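Local coordinates for coiled-coil quantitatively-enriched protein 1 (Schizosaccharomyces pombe, PDB 7CUJ), which links telomeres to the meiotic centrosome and is required for telomere clustering, telomere length regulation and chromosome segregation, at residues L12-P17 against L209-L214. Numbering follows the deposited sequence.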
loop_
_atom_site.group_PDB
_atom_site.type_symbol
_atom_site.label_atom_id
_atom_site.label_comp_id
_atom_site.label_asym_id
_atom_site.label_seq_id
_atom_site.Cartn_x
_atom_site.Cartn_y
_atom_site.Cartn_z
ATOM N N LEU A 12 -15.007 -17.601 -30.508
ATOM C CA LEU A 12 -16.244 -17.195 -29.858
ATOM C C LEU A 12 -16.087 -17.224 -28.338
ATOM O O LEU A 12 -15.464 -18.134 -27.792
ATOM C CB LEU A 12 -17.378 -18.125 -30.304
ATOM C CG LEU A 12 -17.680 -18.149 -31.804
ATOM C CD1 LEU A 12 -18.634 -19.283 -32.143
ATOM C CD2 LEU A 12 -18.248 -16.815 -32.272
ATOM N N ASP A 13 -16.693 -16.231 -27.671
ATOM C CA ASP A 13 -16.593 -16.069 -26.230
ATOM C C ASP A 13 -17.851 -16.590 -25.541
ATOM O O ASP A 13 -18.964 -16.350 -26.001
ATOM C CB ASP A 13 -16.393 -14.603 -25.844
ATOM C CG ASP A 13 -15.214 -13.952 -26.542
ATOM O OD1 ASP A 13 -14.246 -14.675 -26.854
ATOM O OD2 ASP A 13 -15.277 -12.727 -26.776
ATOM N N ILE A 14 -17.642 -17.277 -24.414
ATOM C CA ILE A 14 -18.707 -17.713 -23.529
ATOM C C ILE A 14 -18.539 -16.977 -22.201
ATOM O O ILE A 14 -17.661 -17.305 -21.404
ATOM C CB ILE A 14 -18.685 -19.247 -23.360
ATOM C CG1 ILE A 14 -18.813 -19.961 -24.710
ATOM C CG2 ILE A 14 -19.755 -19.700 -22.376
ATOM C CD1 ILE A 14 -18.402 -21.414 -24.693
ATOM N N GLY A 15 -19.380 -15.961 -21.994
ATOM C CA GLY A 15 -19.370 -15.193 -20.762
ATOM C C GLY A 15 -20.061 -15.947 -19.632
ATOM O O GLY A 15 -21.253 -16.232 -19.710
ATOM N N LEU A 16 -19.292 -16.253 -18.582
ATOM C CA LEU A 16 -19.787 -16.987 -17.429
ATOM C C LEU A 16 -19.603 -16.131 -16.180
ATOM O O LEU A 16 -18.559 -15.504 -16.003
ATOM C CB LEU A 16 -19.003 -18.296 -17.300
ATOM C CG LEU A 16 -19.236 -19.328 -18.402
ATOM C CD1 LEU A 16 -18.159 -20.400 -18.370
ATOM C CD2 LEU A 16 -20.613 -19.960 -18.272
ATOM N N PRO A 17 -20.598 -16.090 -15.265
ATOM C CA PRO A 17 -20.526 -15.202 -14.103
ATOM C C PRO A 17 -19.592 -15.735 -13.017
ATOM O O PRO A 17 -19.423 -16.944 -12.873
ATOM C CB PRO A 17 -21.978 -15.170 -13.602
ATOM C CG PRO A 17 -22.543 -16.520 -14.008
ATOM C CD PRO A 17 -21.836 -16.887 -15.298
ATOM N N LEU A 209 -13.660 -21.953 -28.664
ATOM C CA LEU A 209 -14.536 -21.444 -27.620
ATOM C C LEU A 209 -13.667 -20.916 -26.483
ATOM O O LEU A 209 -12.693 -21.560 -26.100
ATOM C CB LEU A 209 -15.423 -22.594 -27.130
ATOM C CG LEU A 209 -16.799 -22.734 -27.783
ATOM C CD1 LEU A 209 -16.734 -22.587 -29.297
ATOM C CD2 LEU A 209 -17.436 -24.062 -27.404
ATOM N N ARG A 210 -14.027 -19.743 -25.952
ATOM C CA ARG A 210 -13.317 -19.159 -24.824
ATOM C C ARG A 210 -14.271 -19.007 -23.643
ATOM O O ARG A 210 -15.308 -18.357 -23.758
ATOM C CB ARG A 210 -12.706 -17.805 -25.197
ATOM C CG ARG A 210 -11.598 -17.880 -26.238
ATOM C CD ARG A 210 -10.812 -16.585 -26.302
ATOM N NE ARG A 210 -11.616 -15.456 -26.752
ATOM C CZ ARG A 210 -11.220 -14.188 -26.732
ATOM N NH1 ARG A 210 -10.020 -13.874 -26.276
ATOM N NH2 ARG A 210 -12.023 -13.236 -27.167
ATOM N N LEU A 211 -13.909 -19.630 -22.519
ATOM C CA LEU A 211 -14.592 -19.426 -21.253
ATOM C C LEU A 211 -13.987 -18.184 -20.601
ATOM O O LEU A 211 -12.815 -18.185 -20.224
ATOM C CB LEU A 211 -14.393 -20.671 -20.378
ATOM C CG LEU A 211 -15.337 -21.856 -20.612
ATOM C CD1 LEU A 211 -15.780 -21.978 -22.062
ATOM C CD2 LEU A 211 -14.712 -23.153 -20.128
ATOM N N ILE A 212 -14.796 -17.121 -20.511
ATOM C CA ILE A 212 -14.351 -15.837 -20.001
ATOM C C ILE A 212 -15.283 -15.419 -18.868
ATOM O O ILE A 212 -16.487 -15.285 -19.070
ATOM C CB ILE A 212 -14.300 -14.786 -21.130
ATOM C CG1 ILE A 212 -13.271 -15.169 -22.201
ATOM C CG2 ILE A 212 -14.027 -13.401 -20.561
ATOM C CD1 ILE A 212 -13.288 -14.291 -23.432
ATOM N N HIS A 213 -14.710 -15.215 -17.677
ATOM C CA HIS A 213 -15.494 -14.787 -16.529
ATOM C C HIS A 213 -15.878 -13.317 -16.671
ATOM O O HIS A 213 -15.026 -12.471 -16.943
ATOM C CB HIS A 213 -14.757 -15.068 -15.214
ATOM C CG HIS A 213 -15.154 -16.356 -14.579
ATOM N ND1 HIS A 213 -14.239 -17.345 -14.286
ATOM C CD2 HIS A 213 -16.359 -16.824 -14.190
ATOM C CE1 HIS A 213 -14.863 -18.369 -13.740
ATOM N NE2 HIS A 213 -16.163 -18.074 -13.666
ATOM N N LEU A 214 -17.173 -13.040 -16.478
ATOM C CA LEU A 214 -17.710 -11.692 -16.572
ATOM C C LEU A 214 -17.150 -10.847 -15.430
ATOM O O LEU A 214 -17.280 -11.207 -14.258
ATOM C CB LEU A 214 -19.242 -11.745 -16.522
ATOM C CG LEU A 214 -19.947 -12.270 -17.775
ATOM C CD1 LEU A 214 -21.365 -12.715 -17.448
ATOM C CD2 LEU A 214 -19.976 -11.215 -18.867
HETATM O O HOH W 1 -17.780 -19.062 -11.101
#
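Asp13 and Arg210 both set CG beside the backbone N, and their side chains run side by side. A bend at chi3 (-65°) then places Arg210 NE 2.7 Å from Asp13 OD1. Arg210 NH2 reaches the same oxygen, also at 2.7 Å, from the syn side, completing a side-on salt bridge on one atom. The carboxylate and guanidinium planes stand 47° apart, and both bonds are bent. Ile212 CD1 lies 3.8 Å above the guanidinium centre and covers that face. An alanine in place of Arg210 would probably leave Asp13 OD1 without its two donors, with Lys222 only a weak, long partner of the carboxylate, and Ile212 CD1 without the flat group beneath it.

On the other face of the sheet, Ile14 CD1 packs between Leu209 CG (3.7 Å) and Leu211 CD1. Leu16 CD1 meets Leu211 CG. The backbones pair as parallel strands, with five N-H to O=C bonds from Arg210 N–Leu12 O to Leu214 N–Leu16 O. One water bridges Pro17 O and His213 NE2.

This is the edge pair of the parallel six-stranded sheet in an alpha/beta domain of the longer Ccq1 protein. Strand 11-16 is outermost within the chain, and strand 208-213 separates it from strand 184-188. Helices 102-112 and 275-294 cover Ile14. Helix 217-223 packs on the opposite face, against Arg210 and Ile212, and Tyr194 of helix 191-200 makes a cation-pi contact with Arg210.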